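Long-range contact in nitrophorin Cim l NP (Cimex lectularius, PDB 2IMQ), which carries nitric oxide on its heme and delivers it to the bite victim during feeding, causing vasodilation: residues Ile105-Val119 with Tyr148-Asp160. Residues are numbered along the deposited sequence; the frame is centred on the assembly and turned at random.
Sequences IIVTVDDQKKSGGIV and YAYDTRLDYSKKD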
loop_
_atom_site.group_PDB
_atom_site.type_symbol
_atom_site.label_atom_id
_atom_site.label_comp_id
_atom_site.label_asym_id
_atom_site.label_seq_id
_atom_site.Cartn_x
_atom_site.Cartn_y
_atom_site.Cartn_z
ATOM N N ILE A 105 -7.752 -12.046 -6.468
ATOM C CA ILE A 105 -8.571 -11.554 -7.534
ATOM C C ILE A 105 -7.979 -10.266 -8.093
ATOM O O ILE A 105 -7.272 -9.519 -7.406
ATOM C CB ILE A 105 -10.055 -11.276 -7.070
ATOM C CG1 ILE A 105 -10.119 -10.126 -6.072
ATOM C CG2 ILE A 105 -10.748 -12.593 -6.575
ATOM C CD1 ILE A 105 -11.385 -9.337 -6.161
ATOM N N ILE A 106 -8.236 -10.049 -9.357
ATOM C CA ILE A 106 -7.937 -8.804 -9.999
ATOM C C ILE A 106 -9.270 -8.234 -10.446
ATOM O O ILE A 106 -10.111 -8.952 -11.037
ATOM C CB ILE A 106 -7.027 -9.041 -11.219
ATOM C CG1 ILE A 106 -5.671 -9.583 -10.799
ATOM C CG2 ILE A 106 -6.785 -7.774 -11.930
ATOM C CD1 ILE A 106 -4.750 -9.950 -11.932
ATOM N N VAL A 107 -9.434 -6.927 -10.230
ATOM C CA VAL A 107 -10.622 -6.196 -10.642
ATOM C C VAL A 107 -10.151 -5.118 -11.599
ATOM O O VAL A 107 -9.237 -4.329 -11.280
ATOM C CB VAL A 107 -11.377 -5.535 -9.469
ATOM C CG1 VAL A 107 -12.446 -4.593 -10.013
ATOM C CG2 VAL A 107 -11.992 -6.593 -8.561
ATOM N N THR A 108 -10.776 -4.987 -12.745
ATOM C CA THR A 108 -10.435 -3.875 -13.599
ATOM C C THR A 108 -11.687 -3.150 -13.989
ATOM O O THR A 108 -12.735 -3.769 -14.189
ATOM C CB THR A 108 -9.582 -4.306 -14.781
ATOM O OG1 THR A 108 -10.213 -5.381 -15.472
ATOM C CG2 THR A 108 -8.259 -4.907 -14.291
ATOM N N VAL A 109 -11.585 -1.831 -14.099
ATOM C CA VAL A 109 -12.759 -0.996 -14.206
ATOM C C VAL A 109 -12.871 -0.322 -15.580
ATOM O O VAL A 109 -13.948 0.191 -15.942
ATOM C CB VAL A 109 -12.831 0.015 -13.041
ATOM C CG1 VAL A 109 -12.919 -0.711 -11.687
ATOM C CG2 VAL A 109 -11.646 0.867 -13.019
ATOM N N ASP A 110 -11.793 -0.379 -16.371
ATOM C CA ASP A 110 -11.738 0.251 -17.692
ATOM C C ASP A 110 -11.353 -0.764 -18.790
ATOM O O ASP A 110 -10.711 -1.776 -18.526
ATOM C CB ASP A 110 -10.716 1.405 -17.697
ATOM C CG ASP A 110 -9.295 0.956 -17.295
ATOM O OD1 ASP A 110 -9.147 0.058 -16.431
ATOM O OD2 ASP A 110 -8.268 1.445 -17.805
ATOM N N ASP A 111 -11.673 -0.462 -20.049
ATOM C CA ASP A 111 -11.375 -1.414 -21.118
ATOM C C ASP A 111 -9.881 -1.622 -21.434
ATOM O O ASP A 111 -9.494 -2.616 -22.027
ATOM C CB ASP A 111 -12.202 -1.103 -22.369
ATOM C CG ASP A 111 -11.763 0.157 -23.128
ATOM O OD1 ASP A 111 -10.806 0.853 -22.757
ATOM O OD2 ASP A 111 -12.367 0.545 -24.144
ATOM N N GLN A 112 -9.015 -0.720 -20.969
ATOM C CA GLN A 112 -7.593 -0.906 -21.136
ATOM C C GLN A 112 -6.952 -1.597 -19.931
ATOM O O GLN A 112 -5.747 -1.822 -19.914
ATOM C CB GLN A 112 -6.915 0.450 -21.364
ATOM C CG GLN A 112 -7.212 1.068 -22.714
ATOM C CD GLN A 112 -6.246 2.185 -23.039
ATOM O OE1 GLN A 112 -5.015 1.980 -23.082
ATOM N NE2 GLN A 112 -6.780 3.370 -23.245
ATOM N N LYS A 113 -7.766 -1.889 -18.918
ATOM C CA LYS A 113 -7.313 -2.595 -17.720
ATOM C C LYS A 113 -6.200 -1.839 -16.980
ATOM O O LYS A 113 -5.339 -2.479 -16.397
ATOM C CB LYS A 113 -6.775 -4.017 -18.005
ATOM C CG LYS A 113 -7.635 -4.999 -18.829
ATOM C CD LYS A 113 -6.805 -6.228 -19.315
ATOM C CE LYS A 113 -5.537 -5.825 -20.119
ATOM N NZ LYS A 113 -5.700 -4.582 -20.929
ATOM N N LYS A 114 -6.253 -0.500 -16.993
ATOM C CA LYS A 114 -5.256 0.337 -16.286
ATOM C C LYS A 114 -5.647 0.704 -14.876
ATOM O O LYS A 114 -4.781 1.076 -14.094
ATOM C CB LYS A 114 -4.978 1.612 -17.045
ATOM C CG LYS A 114 -4.252 1.376 -18.375
ATOM C CD LYS A 114 -3.069 2.324 -18.490
ATOM C CE LYS A 114 -3.467 3.749 -18.796
ATOM N NZ LYS A 114 -2.279 4.652 -18.874
ATOM N N SER A 115 -6.917 0.636 -14.546
ATOM C CA SER A 115 -7.425 0.986 -13.217
ATOM C C SER A 115 -8.212 -0.174 -12.608
ATOM O O SER A 115 -8.761 -1.027 -13.337
ATOM C CB SER A 115 -8.308 2.224 -13.309
ATOM O OG SER A 115 -7.546 3.361 -13.700
ATOM N N GLY A 116 -8.223 -0.247 -11.292
ATOM C CA GLY A 116 -8.920 -1.272 -10.563
ATOM C C GLY A 116 -8.110 -1.614 -9.343
ATOM O O GLY A 116 -7.667 -0.707 -8.649
ATOM N N GLY A 117 -7.928 -2.900 -9.094
ATOM C CA GLY A 117 -7.145 -3.311 -8.006
ATOM C C GLY A 117 -6.927 -4.798 -7.970
ATOM O O GLY A 117 -7.371 -5.561 -8.863
ATOM N N ILE A 118 -6.229 -5.204 -6.930
ATOM C CA ILE A 118 -5.817 -6.619 -6.658
ATOM C C ILE A 118 -6.103 -6.899 -5.223
ATOM O O ILE A 118 -5.785 -6.071 -4.348
ATOM C CB ILE A 118 -4.337 -6.802 -6.911
ATOM C CG1 ILE A 118 -3.926 -6.356 -8.332
ATOM C CG2 ILE A 118 -3.896 -8.305 -6.697
ATOM C CD1 ILE A 118 -2.481 -6.225 -8.533
ATOM N N VAL A 119 -6.661 -8.086 -4.934
ATOM C CA VAL A 119 -6.776 -8.512 -3.565
ATOM C C VAL A 119 -6.161 -9.905 -3.421
ATOM O O VAL A 119 -6.569 -10.799 -4.122
ATOM C CB VAL A 119 -8.239 -8.621 -3.069
ATOM C CG1 VAL A 119 -8.259 -8.819 -1.612
ATOM C CG2 VAL A 119 -9.027 -7.444 -3.424
ATOM N N TYR A 148 -11.484 8.439 -6.675
ATOM C CA TYR A 148 -10.738 7.699 -5.647
ATOM C C TYR A 148 -10.649 6.209 -6.045
ATOM O O TYR A 148 -11.545 5.632 -6.625
ATOM C CB TYR A 148 -11.389 7.879 -4.293
ATOM C CG TYR A 148 -11.556 9.340 -3.900
ATOM C CD1 TYR A 148 -12.812 9.898 -3.684
ATOM C CD2 TYR A 148 -10.480 10.183 -3.837
ATOM C CE1 TYR A 148 -12.970 11.237 -3.377
ATOM C CE2 TYR A 148 -10.636 11.537 -3.552
ATOM C CZ TYR A 148 -11.858 12.051 -3.301
ATOM O OH TYR A 148 -11.979 13.381 -3.056
ATOM N N ALA A 149 -9.535 5.583 -5.643
ATOM C CA ALA A 149 -9.232 4.213 -6.003
ATOM C C ALA A 149 -9.906 3.230 -5.043
ATOM O O ALA A 149 -9.275 2.440 -4.351
ATOM C CB ALA A 149 -7.742 4.003 -6.087
ATOM N N TYR A 150 -11.221 3.288 -5.028
ATOM C CA TYR A 150 -12.061 2.394 -4.272
ATOM C C TYR A 150 -13.026 1.671 -5.228
ATOM O O TYR A 150 -13.550 2.276 -6.171
ATOM C CB TYR A 150 -12.908 3.129 -3.240
ATOM C CG TYR A 150 -13.737 2.217 -2.368
ATOM C CD1 TYR A 150 -13.176 1.621 -1.289
ATOM C CD2 TYR A 150 -15.075 1.966 -2.643
ATOM C CE1 TYR A 150 -13.902 0.766 -0.498
ATOM C CE2 TYR A 150 -15.811 1.134 -1.863
ATOM C CZ TYR A 150 -15.245 0.545 -0.761
ATOM O OH TYR A 150 -15.962 -0.336 0.033
ATOM N N ASP A 151 -13.249 0.388 -4.985
ATOM C CA ASP A 151 -14.344 -0.331 -5.577
ATOM C C ASP A 151 -14.775 -1.339 -4.524
ATOM O O ASP A 151 -13.954 -1.948 -3.823
ATOM C CB ASP A 151 -13.824 -1.034 -6.830
ATOM C CG ASP A 151 -14.921 -1.667 -7.680
ATOM O OD1 ASP A 151 -15.475 -2.683 -7.249
ATOM O OD2 ASP A 151 -15.240 -1.190 -8.784
ATOM N N THR A 152 -16.079 -1.599 -4.460
ATOM C CA THR A 152 -16.588 -2.457 -3.365
ATOM C C THR A 152 -16.084 -3.869 -3.549
ATOM O O THR A 152 -15.972 -4.585 -2.584
ATOM C CB THR A 152 -18.108 -2.442 -3.312
ATOM O OG1 THR A 152 -18.585 -2.736 -4.614
ATOM C CG2 THR A 152 -18.603 -1.090 -2.953
ATOM N N ARG A 153 -15.777 -4.280 -4.781
ATOM C CA ARG A 153 -15.261 -5.615 -5.051
ATOM C C ARG A 153 -13.893 -5.871 -4.462
ATOM O O ARG A 153 -13.466 -6.996 -4.327
ATOM C CB ARG A 153 -15.178 -5.857 -6.553
ATOM C CG ARG A 153 -16.565 -5.923 -7.249
ATOM C CD ARG A 153 -16.411 -5.975 -8.730
ATOM N NE ARG A 153 -16.089 -4.657 -9.286
ATOM C CZ ARG A 153 -15.857 -4.412 -10.577
ATOM N NH1 ARG A 153 -15.955 -5.392 -11.464
ATOM N NH2 ARG A 153 -15.562 -3.192 -10.990
ATOM N N LEU A 154 -13.195 -4.797 -4.106
ATOM C CA LEU A 154 -11.827 -4.852 -3.524
ATOM C C LEU A 154 -11.864 -4.819 -2.004
ATOM O O LEU A 154 -10.822 -4.967 -1.347
ATOM C CB LEU A 154 -10.970 -3.711 -4.071
ATOM C CG LEU A 154 -10.762 -3.684 -5.567
ATOM C CD1 LEU A 154 -10.146 -2.350 -5.993
ATOM C CD2 LEU A 154 -9.885 -4.808 -6.032
ATOM N N ASP A 155 -13.065 -4.691 -1.432
ATOM C CA ASP A 155 -13.254 -4.422 -0.013
ATOM C C ASP A 155 -13.827 -5.681 0.635
ATOM O O ASP A 155 -15.068 -5.906 0.659
ATOM C CB ASP A 155 -14.215 -3.264 0.199
ATOM C CG ASP A 155 -14.295 -2.832 1.613
ATOM O OD1 ASP A 155 -13.965 -3.637 2.540
ATOM O OD2 ASP A 155 -14.722 -1.695 1.898
ATOM N N TYR A 156 -12.932 -6.486 1.216
ATOM C CA TYR A 156 -13.298 -7.765 1.812
ATOM C C TYR A 156 -13.846 -7.622 3.221
ATOM O O TYR A 156 -14.063 -8.628 3.928
ATOM C CB TYR A 156 -12.115 -8.741 1.725
ATOM C CG TYR A 156 -11.992 -9.471 0.419
ATOM C CD1 TYR A 156 -12.269 -8.889 -0.800
ATOM C CD2 TYR A 156 -11.533 -10.762 0.409
ATOM C CE1 TYR A 156 -12.170 -9.612 -1.980
ATOM C CE2 TYR A 156 -11.424 -11.478 -0.751
ATOM C CZ TYR A 156 -11.750 -10.907 -1.930
ATOM O OH TYR A 156 -11.647 -11.579 -3.117
ATOM N N SER A 157 -14.104 -6.395 3.648
ATOM C CA SER A 157 -14.858 -6.142 4.868
ATOM C C SER A 157 -16.362 -6.096 4.548
ATOM O O SER A 157 -17.176 -6.172 5.474
ATOM C CB SER A 157 -14.449 -4.850 5.569
ATOM O OG SER A 157 -14.968 -3.705 4.950
ATOM N N LYS A 158 -16.711 -5.945 3.260
ATOM C CA LYS A 158 -18.107 -5.827 2.781
ATOM C C LYS A 158 -18.388 -7.096 2.047
ATOM O O LYS A 158 -18.798 -7.080 0.886
ATOM C CB LYS A 158 -18.242 -4.674 1.811
ATOM C CG LYS A 158 -18.251 -3.379 2.436
ATOM C CD LYS A 158 -18.504 -2.316 1.400
ATOM C CE LYS A 158 -18.600 -0.999 2.086
ATOM N NZ LYS A 158 -19.705 -1.011 3.144
ATOM N N LYS A 159 -18.029 -8.200 2.674
ATOM C CA LYS A 159 -18.304 -9.542 2.178
ATOM C C LYS A 159 -19.236 -10.159 3.225
ATOM O O LYS A 159 -19.336 -9.675 4.342
ATOM C CB LYS A 159 -17.023 -10.374 2.059
ATOM C CG LYS A 159 -16.255 -10.154 0.748
ATOM C CD LYS A 159 -15.453 -11.360 0.315
ATOM C CE LYS A 159 -16.156 -12.203 -0.767
ATOM N NZ LYS A 159 -16.050 -11.629 -2.163
ATOM N N ASP A 160 -19.914 -11.231 2.856
ATOM C CA ASP A 160 -20.812 -11.922 3.792
ATOM C C ASP A 160 -20.028 -12.505 4.981
ATOM O O ASP A 160 -20.491 -12.534 6.127
ATOM C CB ASP A 160 -21.529 -13.063 3.068
ATOM C CG ASP A 160 -22.561 -12.580 2.073
ATOM O OD1 ASP A 160 -22.930 -13.391 1.160
ATOM O OD2 ASP A 160 -23.079 -11.436 2.145
#
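The antiparallel hairpin of strands 103-108 and 116-124, at one margin of a sheet in this DNase I-like beta-sandwich, is met on one face by the loop 148-160 with its short 3-10 segment 152-154, Val107 and Arg153 standing 7.3 Å apart between their CA atoms. How a loop can be seated on an edge hairpin is well illustrated here, for the contact is made by packing rather than by strand pairing, with Leu154 at its centre. Its CD2 packs between Val107 and Val119, 3.7 Å from Val107 CG2, and presses on the backbone where Gly117 has no side chain, reaching Gly117 C at 3.5 Å. The other branch, CD1, rests on Gly117 CA, while Ser134 of strand 127-135 and Trp168 of strand 165-169 also touch this leucine.

Two flat groups flank it. Val119 CG1, placed anti to its own backbone N (chi1 -170°), sits squarely over one face of the Tyr156 ring, a CH-pi contact 3.9 Å from the centroid and 7° off the normal; Lys159 CD lies over the opposite face, so the ring is held between two aliphatic groups. Ile105 approaches the phenol end, with CG1 3.6 Å from Tyr156 OH and CD1 at the ring edge.

The Arg153 guanidinium lies over the outermost strand. A bend at chi3 (-77°) turns it back to Asp151, which it grips side-on through NE and NH2. Asp151 OD1 takes both NE and the Arg153 backbone N, the latter closing an Asx turn, so the carboxylate fixes the guanidinium's tilt while Val109 CG1 packs against both partners. Over the middle of one face of the guanidinium sits the methyl Val107 CG1, 3.5 Å from Arg153 CZ.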